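Local coordinates for T-cell surface protein tactile (Homo sapiens, PDB 6ARQ) that promotes adhesion of natural killer cells to their targets by binding PVR, and may serve adhesive contacts of activated T and NK cells late in the immune response, at residues G19-L24 with H85-S90; S91-R96 with Y113-Q118; W39-N44 with G95-M100. The protein carries 1 engineered substitution. One frame throughout, in Å; residues are numbered along the deposited sequence.

Contact 1: G19-L24 with H85-S90. With NAG (2-acetamido-2-deoxy-beta-D-glucopyranose), chain F.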
loop_
_atom_site.group_PDB
_atom_site.type_symbol
_atom_site.label_atom_id
_atom_site.label_comp_id
_atom_site.label_asym_id
_atom_site.label_seq_id
_atom_site.Cartn_x
_atom_site.Cartn_y
_atom_site.Cartn_z
ATOM N N GLY A 19 -32.983 -30.710 -33.420
ATOM C CA GLY A 19 -33.991 -30.366 -34.419
ATOM C C GLY A 19 -35.101 -29.467 -33.907
ATOM O O GLY A 19 -36.104 -29.267 -34.601
ATOM N N SER A 20 -34.932 -28.917 -32.691
ATOM C CA SER A 20 -35.899 -28.022 -32.055
ATOM C C SER A 20 -35.711 -26.573 -32.509
ATOM O O SER A 20 -34.643 -26.205 -33.006
ATOM C CB SER A 20 -35.784 -28.104 -30.535
ATOM O OG SER A 20 -36.581 -29.150 -30.004
ATOM N N ASP A 21 -36.764 -25.757 -32.334
ATOM C CA ASP A 21 -36.791 -24.330 -32.655
ATOM C C ASP A 21 -37.084 -23.532 -31.386
ATOM O O ASP A 21 -38.015 -23.874 -30.652
ATOM C CB ASP A 21 -37.847 -24.031 -33.739
ATOM C CG ASP A 21 -37.478 -24.424 -35.162
ATOM O OD1 ASP A 21 -36.678 -25.372 -35.333
ATOM O OD2 ASP A 21 -38.030 -23.818 -36.104
ATOM N N VAL A 22 -36.283 -22.489 -31.111
ATOM C CA VAL A 22 -36.479 -21.652 -29.927
ATOM C C VAL A 22 -36.222 -20.169 -30.274
ATOM O O VAL A 22 -35.374 -19.857 -31.117
ATOM C CB VAL A 22 -35.645 -22.144 -28.700
ATOM C CG1 VAL A 22 -34.179 -21.715 -28.771
ATOM C CG2 VAL A 22 -36.280 -21.710 -27.382
ATOM N N ASN A 23 -36.993 -19.270 -29.642
ATOM C CA ASN A 23 -36.855 -17.828 -29.809
ATOM C C ASN A 23 -36.557 -17.200 -28.446
ATOM O O ASN A 23 -37.445 -17.126 -27.591
ATOM C CB ASN A 23 -38.105 -17.180 -30.453
ATOM C CG ASN A 23 -38.864 -17.989 -31.477
ATOM O OD1 ASN A 23 -38.279 -18.724 -32.290
ATOM N ND2 ASN A 23 -40.205 -17.808 -31.432
ATOM N N LEU A 24 -35.296 -16.792 -28.229
ATOM C CA LEU A 24 -34.880 -16.142 -26.986
ATOM C C LEU A 24 -35.296 -14.683 -27.081
ATOM O O LEU A 24 -34.770 -13.956 -27.923
ATOM C CB LEU A 24 -33.361 -16.299 -26.737
ATOM C CG LEU A 24 -32.776 -17.722 -26.772
ATOM C CD1 LEU A 24 -31.270 -17.684 -26.888
ATOM C CD2 LEU A 24 -33.185 -18.536 -25.550
ATOM N N HIS A 85 -33.521 -15.808 -33.086
ATOM C CA HIS A 85 -34.122 -17.033 -33.613
ATOM C C HIS A 85 -33.092 -18.122 -33.881
ATOM O O HIS A 85 -32.080 -17.881 -34.541
ATOM C CB HIS A 85 -34.917 -16.741 -34.890
ATOM C CG HIS A 85 -36.001 -15.731 -34.692
ATOM N ND1 HIS A 85 -37.207 -16.074 -34.113
ATOM C CD2 HIS A 85 -36.015 -14.410 -34.981
ATOM C CE1 HIS A 85 -37.918 -14.961 -34.079
ATOM N NE2 HIS A 85 -37.241 -13.933 -34.589
ATOM N N LEU A 86 -33.373 -19.329 -33.358
ATOM C CA LEU A 86 -32.553 -20.532 -33.511
ATOM C C LEU A 86 -33.454 -21.664 -33.986
ATOM O O LEU A 86 -34.435 -21.983 -33.311
ATOM C CB LEU A 86 -31.837 -20.892 -32.192
ATOM C CG LEU A 86 -30.874 -19.843 -31.616
ATOM C CD1 LEU A 86 -30.704 -20.020 -30.127
ATOM C CD2 LEU A 86 -29.525 -19.867 -32.321
ATOM N N ARG A 87 -33.163 -22.227 -35.174
ATOM C CA ARG A 87 -33.973 -23.286 -35.793
ATOM C C ARG A 87 -33.143 -24.531 -36.108
ATOM O O ARG A 87 -31.980 -24.404 -36.490
ATOM C CB ARG A 87 -34.636 -22.768 -37.082
ATOM C CG ARG A 87 -35.590 -21.601 -36.861
ATOM C CD ARG A 87 -36.148 -21.063 -38.162
ATOM N NE ARG A 87 -36.663 -19.703 -37.999
ATOM C CZ ARG A 87 -35.941 -18.602 -38.185
ATOM N NH1 ARG A 87 -34.668 -18.689 -38.551
ATOM N NH2 ARG A 87 -36.488 -17.407 -38.010
ATOM N N ASN A 88 -33.766 -25.732 -35.983
ATOM C CA ASN A 88 -33.175 -27.062 -36.230
ATOM C C ASN A 88 -31.781 -27.156 -35.571
ATOM O O ASN A 88 -30.768 -27.399 -36.236
ATOM C CB ASN A 88 -33.120 -27.372 -37.737
ATOM C CG ASN A 88 -33.665 -28.731 -38.103
ATOM O OD1 ASN A 88 -33.143 -29.777 -37.697
ATOM N ND2 ASN A 88 -34.717 -28.746 -38.906
ATOM N N MET A 89 -31.758 -26.917 -34.251
ATOM C CA MET A 89 -30.568 -26.851 -33.406
ATOM C C MET A 89 -29.848 -28.187 -33.234
ATOM O O MET A 89 -30.471 -29.249 -33.269
ATOM C CB MET A 89 -30.939 -26.302 -32.022
ATOM C CG MET A 89 -31.463 -24.879 -32.056
ATOM S SD MET A 89 -31.892 -24.232 -30.426
ATOM C CE MET A 89 -33.396 -25.123 -30.101
ATOM N N SER A 90 -28.521 -28.104 -33.020
ATOM C CA SER A 90 -27.614 -29.223 -32.764
ATOM C C SER A 90 -26.852 -28.973 -31.444
ATOM O O SER A 90 -27.089 -27.951 -30.791
ATOM C CB SER A 90 -26.653 -29.420 -33.937
ATOM O OG SER A 90 -25.613 -28.456 -33.956
HETATM C C1 NAG F . -41.139 -18.486 -32.286
HETATM C C2 NAG F . -41.170 -17.911 -33.703
HETATM C C3 NAG F . -42.172 -18.740 -34.512
HETATM C C4 NAG F . -41.848 -20.233 -34.444
HETATM C C5 NAG F . -41.791 -20.702 -32.990
HETATM C C6 NAG F . -41.329 -22.133 -32.835
HETATM C C7 NAG F . -41.276 -15.585 -34.553
HETATM C C8 NAG F . -41.755 -14.193 -34.262
HETATM N N2 NAG F . -41.589 -16.518 -33.634
HETATM O O3 NAG F . -42.171 -18.308 -35.869
HETATM O O4 NAG F . -42.846 -20.970 -35.144
HETATM O O5 NAG F . -40.855 -19.890 -32.260
HETATM O O6 NAG F . -41.202 -22.493 -31.465
HETATM O O7 NAG F . -40.642 -15.854 -35.571
HETATM O O HOH W 1 -36.636 -20.170 -33.928
#

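Contact 2: S91-R96 with Y113-Q118. Engineered in segment 91-96: S91 (natural residue Cys).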
loop_
_atom_site.group_PDB
_atom_site.type_symbol
_atom_site.label_atom_id
_atom_site.label_comp_id
_atom_site.label_asym_id
_atom_site.label_seq_id
_atom_site.Cartn_x
_atom_site.Cartn_y
_atom_site.Cartn_z
ATOM N N SER A 91 -25.945 -29.897 -31.056
ATOM C CA SER A 91 -25.148 -29.804 -29.827
ATOM C C SER A 91 -24.152 -28.625 -29.854
ATOM O O SER A 91 -23.780 -28.127 -28.792
ATOM C CB SER A 91 -24.398 -31.109 -29.575
ATOM O OG SER A 91 -23.506 -31.417 -30.633
ATOM N N SER A 92 -23.733 -28.182 -31.057
ATOM C CA SER A 92 -22.797 -27.067 -31.245
ATOM C C SER A 92 -23.436 -25.705 -30.911
ATOM O O SER A 92 -22.717 -24.761 -30.578
ATOM C CB SER A 92 -22.264 -27.053 -32.675
ATOM O OG SER A 92 -23.314 -27.016 -33.628
ATOM N N VAL A 93 -24.778 -25.614 -30.994
ATOM C CA VAL A 93 -25.565 -24.404 -30.713
ATOM C C VAL A 93 -25.693 -24.198 -29.184
ATOM O O VAL A 93 -25.891 -23.065 -28.743
ATOM C CB VAL A 93 -26.963 -24.447 -31.404
ATOM C CG1 VAL A 93 -27.605 -23.064 -31.454
ATOM C CG2 VAL A 93 -26.872 -25.031 -32.810
ATOM N N SER A 94 -25.571 -25.283 -28.388
ATOM C CA SER A 94 -25.664 -25.251 -26.923
ATOM C C SER A 94 -24.624 -24.297 -26.318
ATOM O O SER A 94 -23.457 -24.319 -26.715
ATOM C CB SER A 94 -25.495 -26.654 -26.345
ATOM O OG SER A 94 -25.604 -26.666 -24.931
ATOM N N GLY A 95 -25.078 -23.452 -25.397
ATOM C CA GLY A 95 -24.237 -22.473 -24.717
ATOM C C GLY A 95 -24.997 -21.310 -24.114
ATOM O O GLY A 95 -26.230 -21.265 -24.176
ATOM N N ARG A 96 -24.252 -20.358 -23.525
ATOM C CA ARG A 96 -24.808 -19.161 -22.896
ATOM C C ARG A 96 -24.944 -18.026 -23.909
ATOM O O ARG A 96 -23.971 -17.672 -24.575
ATOM C CB ARG A 96 -23.937 -18.717 -21.712
ATOM C CG ARG A 96 -24.284 -19.387 -20.388
ATOM C CD ARG A 96 -23.135 -19.323 -19.392
ATOM N NE ARG A 96 -22.775 -17.949 -19.030
ATOM C CZ ARG A 96 -23.167 -17.330 -17.922
ATOM N NH1 ARG A 96 -23.937 -17.957 -17.039
ATOM N NH2 ARG A 96 -22.787 -16.083 -17.680
ATOM N N TYR A 113 -29.278 -16.353 -21.153
ATOM C CA TYR A 113 -30.002 -17.580 -21.460
ATOM C C TYR A 113 -29.014 -18.719 -21.649
ATOM O O TYR A 113 -28.208 -18.678 -22.581
ATOM C CB TYR A 113 -30.855 -17.406 -22.731
ATOM C CG TYR A 113 -32.099 -16.564 -22.562
ATOM C CD1 TYR A 113 -33.283 -17.121 -22.086
ATOM C CD2 TYR A 113 -32.120 -15.229 -22.957
ATOM C CE1 TYR A 113 -34.443 -16.360 -21.960
ATOM C CE2 TYR A 113 -33.276 -14.457 -22.839
ATOM C CZ TYR A 113 -34.436 -15.029 -22.341
ATOM O OH TYR A 113 -35.584 -14.285 -22.219
ATOM N N ASN A 114 -29.051 -19.720 -20.759
ATOM C CA ASN A 114 -28.176 -20.881 -20.871
ATOM C C ASN A 114 -28.944 -21.974 -21.610
ATOM O O ASN A 114 -29.790 -22.650 -21.023
ATOM C CB ASN A 114 -27.662 -21.339 -19.498
ATOM C CG ASN A 114 -26.637 -22.455 -19.543
ATOM O OD1 ASN A 114 -25.818 -22.567 -20.467
ATOM N ND2 ASN A 114 -26.641 -23.295 -18.519
ATOM N N LEU A 115 -28.704 -22.073 -22.927
ATOM C CA LEU A 115 -29.363 -23.035 -23.805
ATOM C C LEU A 115 -28.655 -24.383 -23.733
ATOM O O LEU A 115 -27.460 -24.476 -24.022
ATOM C CB LEU A 115 -29.407 -22.505 -25.252
ATOM C CG LEU A 115 -30.070 -23.389 -26.317
ATOM C CD1 LEU A 115 -31.580 -23.499 -26.103
ATOM C CD2 LEU A 115 -29.778 -22.864 -27.702
ATOM N N LEU A 116 -29.404 -25.419 -23.335
ATOM C CA LEU A 116 -28.910 -26.786 -23.197
ATOM C C LEU A 116 -29.646 -27.703 -24.169
ATOM O O LEU A 116 -30.877 -27.773 -24.138
ATOM C CB LEU A 116 -29.069 -27.277 -21.747
ATOM C CG LEU A 116 -28.261 -26.517 -20.691
ATOM C CD1 LEU A 116 -29.173 -25.737 -19.761
ATOM C CD2 LEU A 116 -27.379 -27.457 -19.899
ATOM N N ILE A 117 -28.891 -28.375 -25.056
ATOM C CA ILE A 117 -29.439 -29.296 -26.056
ATOM C C ILE A 117 -29.243 -30.732 -25.550
ATOM O O ILE A 117 -28.106 -31.175 -25.365
ATOM C CB ILE A 117 -28.825 -29.067 -27.476
ATOM C CG1 ILE A 117 -28.948 -27.582 -27.952
ATOM C CG2 ILE A 117 -29.391 -30.052 -28.515
ATOM C CD1 ILE A 117 -30.405 -26.957 -28.117
ATOM N N GLN A 118 -30.362 -31.437 -25.307
ATOM C CA GLN A 118 -30.385 -32.814 -24.809
ATOM C C GLN A 118 -30.874 -33.773 -25.892
ATOM O O GLN A 118 -30.072 -34.302 -26.657
ATOM C CB GLN A 118 -31.274 -32.926 -23.560
ATOM C CG GLN A 118 -30.707 -32.234 -22.325
ATOM C CD GLN A 118 -31.614 -32.370 -21.128
ATOM O OE1 GLN A 118 -32.725 -31.828 -21.089
ATOM N NE2 GLN A 118 -31.148 -33.074 -20.108
#

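Contact 3: W39-N44 with G95-M100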
loop_
_atom_site.group_PDB
_atom_site.type_symbol
_atom_site.label_atom_id
_atom_site.label_comp_id
_atom_site.label_asym_id
_atom_site.label_seq_id
_atom_site.Cartn_x
_atom_site.Cartn_y
_atom_site.Cartn_z
ATOM N N TRP A 39 -27.106 -9.027 -29.126
ATOM C CA TRP A 39 -27.125 -10.460 -28.838
ATOM C C TRP A 39 -25.709 -10.990 -28.996
ATOM O O TRP A 39 -25.023 -10.614 -29.952
ATOM C CB TRP A 39 -28.096 -11.221 -29.764
ATOM C CG TRP A 39 -29.501 -11.335 -29.250
ATOM C CD1 TRP A 39 -30.623 -10.805 -29.814
ATOM C CD2 TRP A 39 -29.941 -12.066 -28.095
ATOM N NE1 TRP A 39 -31.728 -11.113 -29.054
ATOM C CE2 TRP A 39 -31.337 -11.883 -27.990
ATOM C CE3 TRP A 39 -29.285 -12.841 -27.121
ATOM C CZ2 TRP A 39 -32.093 -12.463 -26.965
ATOM C CZ3 TRP A 39 -30.036 -13.414 -26.106
ATOM C CH2 TRP A 39 -31.422 -13.225 -26.036
ATOM N N SER A 40 -25.255 -11.834 -28.058
ATOM C CA SER A 40 -23.908 -12.412 -28.101
ATOM C C SER A 40 -23.841 -13.753 -27.377
ATOM O O SER A 40 -24.598 -13.982 -26.435
ATOM C CB SER A 40 -22.884 -11.452 -27.497
ATOM O OG SER A 40 -23.239 -11.058 -26.183
ATOM N N LYS A 41 -22.935 -14.637 -27.828
ATOM C CA LYS A 41 -22.697 -15.931 -27.193
ATOM C C LYS A 41 -21.461 -15.796 -26.302
ATOM O O LYS A 41 -20.419 -15.325 -26.768
ATOM C CB LYS A 41 -22.537 -17.059 -28.230
ATOM C CG LYS A 41 -22.664 -18.456 -27.626
ATOM C CD LYS A 41 -22.405 -19.555 -28.642
ATOM C CE LYS A 41 -22.536 -20.925 -28.022
ATOM N NZ LYS A 41 -22.220 -22.005 -28.992
ATOM N N VAL A 42 -21.593 -16.156 -25.015
ATOM C CA VAL A 42 -20.490 -16.042 -24.059
ATOM C C VAL A 42 -19.963 -17.428 -23.664
ATOM O O VAL A 42 -20.717 -18.287 -23.199
ATOM C CB VAL A 42 -20.815 -15.168 -22.813
ATOM C CG1 VAL A 42 -20.708 -13.686 -23.148
ATOM C CG2 VAL A 42 -22.186 -15.488 -22.220
ATOM N N THR A 43 -18.658 -17.638 -23.912
ATOM C CA THR A 43 -17.893 -18.854 -23.612
ATOM C C THR A 43 -16.566 -18.382 -23.005
ATOM O O THR A 43 -16.583 -17.771 -21.934
ATOM C CB THR A 43 -17.736 -19.739 -24.873
ATOM O OG1 THR A 43 -17.266 -18.942 -25.963
ATOM C CG2 THR A 43 -19.026 -20.460 -25.263
ATOM N N ASN A 44 -15.431 -18.611 -23.696
ATOM C CA ASN A 44 -14.116 -18.131 -23.269
ATOM C C ASN A 44 -13.993 -16.653 -23.627
ATOM O O ASN A 44 -13.299 -15.898 -22.944
ATOM C CB ASN A 44 -13.003 -18.945 -23.935
ATOM C CG ASN A 44 -12.854 -20.352 -23.405
ATOM O OD1 ASN A 44 -13.784 -21.169 -23.440
ATOM N ND2 ASN A 44 -11.657 -20.678 -22.940
ATOM N N GLY A 95 -25.078 -23.452 -25.397
ATOM C CA GLY A 95 -24.237 -22.473 -24.717
ATOM C C GLY A 95 -24.997 -21.310 -24.114
ATOM O O GLY A 95 -26.230 -21.265 -24.176
ATOM N N ARG A 96 -24.252 -20.358 -23.525
ATOM C CA ARG A 96 -24.808 -19.161 -22.896
ATOM C C ARG A 96 -24.944 -18.026 -23.909
ATOM O O ARG A 96 -23.971 -17.672 -24.575
ATOM C CB ARG A 96 -23.937 -18.717 -21.712
ATOM C CG ARG A 96 -24.284 -19.387 -20.388
ATOM C CD ARG A 96 -23.135 -19.323 -19.392
ATOM N NE ARG A 96 -22.775 -17.949 -19.030
ATOM C CZ ARG A 96 -23.167 -17.330 -17.922
ATOM N NH1 ARG A 96 -23.937 -17.957 -17.039
ATOM N NH2 ARG A 96 -22.787 -16.083 -17.680
ATOM N N TYR A 97 -26.159 -17.467 -24.022
ATOM C CA TYR A 97 -26.499 -16.357 -24.909
ATOM C C TYR A 97 -26.962 -15.173 -24.075
ATOM O O TYR A 97 -27.934 -15.292 -23.327
ATOM C CB TYR A 97 -27.582 -16.770 -25.924
ATOM C CG TYR A 97 -27.113 -17.782 -26.944
ATOM C CD1 TYR A 97 -26.533 -17.377 -28.141
ATOM C CD2 TYR A 97 -27.273 -19.148 -26.726
ATOM C CE1 TYR A 97 -26.105 -18.305 -29.090
ATOM C CE2 TYR A 97 -26.849 -20.086 -27.666
ATOM C CZ TYR A 97 -26.268 -19.659 -28.848
ATOM O OH TYR A 97 -25.846 -20.572 -29.782
ATOM N N GLU A 98 -26.256 -14.040 -24.181
ATOM C CA GLU A 98 -26.567 -12.836 -23.418
ATOM C C GLU A 98 -27.122 -11.733 -24.308
ATOM O O GLU A 98 -26.623 -11.519 -25.415
ATOM C CB GLU A 98 -25.307 -12.330 -22.688
ATOM C CG GLU A 98 -25.578 -11.262 -21.639
ATOM C CD GLU A 98 -24.412 -10.350 -21.318
ATOM O OE1 GLU A 98 -24.523 -9.133 -21.591
ATOM O OE2 GLU A 98 -23.397 -10.842 -20.774
ATOM N N CYS A 99 -28.148 -11.023 -23.805
ATOM C CA CYS A 99 -28.730 -9.862 -24.469
ATOM C C CYS A 99 -28.493 -8.640 -23.589
ATOM O O CYS A 99 -28.571 -8.729 -22.360
ATOM C CB CYS A 99 -30.208 -10.057 -24.813
ATOM S SG CYS A 99 -31.372 -9.620 -23.491
ATOM N N MET A 100 -28.130 -7.523 -24.214
ATOM C CA MET A 100 -27.876 -6.274 -23.511
ATOM C C MET A 100 -28.780 -5.199 -24.084
ATOM O O MET A 100 -28.732 -4.931 -25.284
ATOM C CB MET A 100 -26.398 -5.882 -23.610
ATOM C CG MET A 100 -25.974 -4.906 -22.547
ATOM S SD MET A 100 -24.245 -4.413 -22.694
ATOM C CE MET A 100 -23.423 -5.867 -22.015
#

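Contact 1: G19-L24 with H85-S90
H85 enters the contact opposite N23, the two forming a non-hydrogen-bonded pair of antiparallel strands. Its ring meets the asparagine edge-on: ND1 gives a weak hydrogen bond to N23 OD1 at 3.4 Å, while NE2 is held by T71 OG1. N23 carries the sugar, its ND2 bonded covalently to C1 of NAG, and the acetamido oxygen O7 of NAG comes back to within 3.2 Å of H85 CE1. Carbohydrate and imidazole thus lie together on this face. A water sits within bonding distance of both N23 OD1 and L86 O.

L86 pairs with V22 through two backbone bonds, V22 N to L86 O at 2.9 Å and L86 N to V22 O. Both side chains turn to the opposite face from H85, where L86 CD1 touches L24 CD1 at 4.0 Å and approaches V22 CG1. R87 runs its aliphatic part beside D21, with CG 3.4 Å from D21 OD2; its guanidinium goes on to S68 O through NH1. The charged groups of D21 and R87 are near each other without touching, and their opposite charges may attract weakly.

At N88 the partner is a side chain: its N donates to D21 OD1 at 3.0 Å, coming from above the carboxylate plane (42° out of it). D21 thereby grips the turning backbone with its side chain. M89 pairs through the main chain, its N bonded to S20 O and its O taking G19 N at 2.9 Å. Its chain bends at the sulfur (chi3 -74°), laying CE 3.7 Å from V22 CG1, and the two side chains cross at about a right angle. This is one end of the B-E strand pair in the first V-type immunoglobulin domain of the protein, polar and glycosylated on one face, apolar on the face turned toward the core.

Contact 2: S91-R96 with Y113-Q118
In the hairpin of the F and G strands of this V-type immunoglobulin domain, G95 and L115 form an antiparallel hydrogen-bonded pair just where strand 95-104 begins. Each donates to the other: G95 N meets L115 O, and L115 N meets G95 O, both at 2.9 Å. S94 adds a second donor. With OG anti to the backbone N (chi1 -179°), its hydroxyl bonds to L115 O at 3.0 Å, tilted 16° from the carbonyl plane. The CB of the same serine rests 3.9 Å from I117 CG1, so a polar and an apolar contact come from one short side chain.

Before S94 the chain turns through helical backbone angles. There V93 CG1 sits 4.3 Å from L115 CD2, and the backbone N of the engineered S91 lies near I117 CG2. One residue beyond G95, on the face opposite L115, R96 CG packs 3.5 Å from N114 OD1 as the two side chains pass at a slant, guanidinium and amide planes 56° apart. Their polar ends serve strand 9-16 instead: R96 NH1 makes a salt bridge with E11, and N114 ND2 bonds to N13 OD1.

L115 O therefore takes two donors, backbone and hydroxyl; the second is consistent with the serine rotamer seen and ties the start of the F strand to G by more than main-chain pairing.

Contact 3: W39-N44 with G95-M100
K41 crosses the ring of Y97 at a slant where the C and F strands of the V-type fold run antiparallel. Its CB is 3.9 Å from Y97 CE1. CG, anti to the backbone N (chi1 -164°), stands over one face of the tyrosine ring, offset toward the rim, in a CH-pi contact 4.0 Å from the ring centroid. CD passes CZ and the hydroxyl oxygen. CE then comes 4.0 Å from G95 CA, and NZ ends on S94 O in a weak hydrogen bond. The extended lysine thus passes over the rim of a ring that is itself tied down: Y97 OH bonds to V93 O, a tyrosine corner as in many Greek-key beta proteins.

Main-chain bonds hold the strands beneath. S40 and E98 exchange two of them, E98 N to S40 O at 2.8 Å and S40 N to E98 O at 3.0 Å. V42 N also donates to R96 O, and V42 CG2 packs 3.7 Å from R96 CB on the face away from the tyrosine.

W39 and C99 point to the same side as K41 and Y97, toward the core, where C99 is disulfide-bonded to C26. The six-membered ring of W39 takes the cysteine CB over its face, 3.5 Å from the centroid and only 6° off the ring normal, while C99 SG lies obliquely, 4.7 Å from the same centroid.

From the N terminus, the chain first passes 19-24 and then 39-44 before either finds its partner. Contact 1 closes a 60-residue loop when 85-90 returns to 19-24, within the smaller sheet. Contact 3 opens inside that loop and closes beyond it at 95-100, so contacts 1 and 3 cross. Contact 2 begins only after contact 1 has closed and spans just the 16 residues of the 95-104/107-117 hairpin; it shares G95 and R96 with contact 3, both lying in the larger sheet. The two sheets meet through the contacts themselves: M89 packs on L115, and L24 reaches W39, Y97 and Y113, joining both halves of the sandwich.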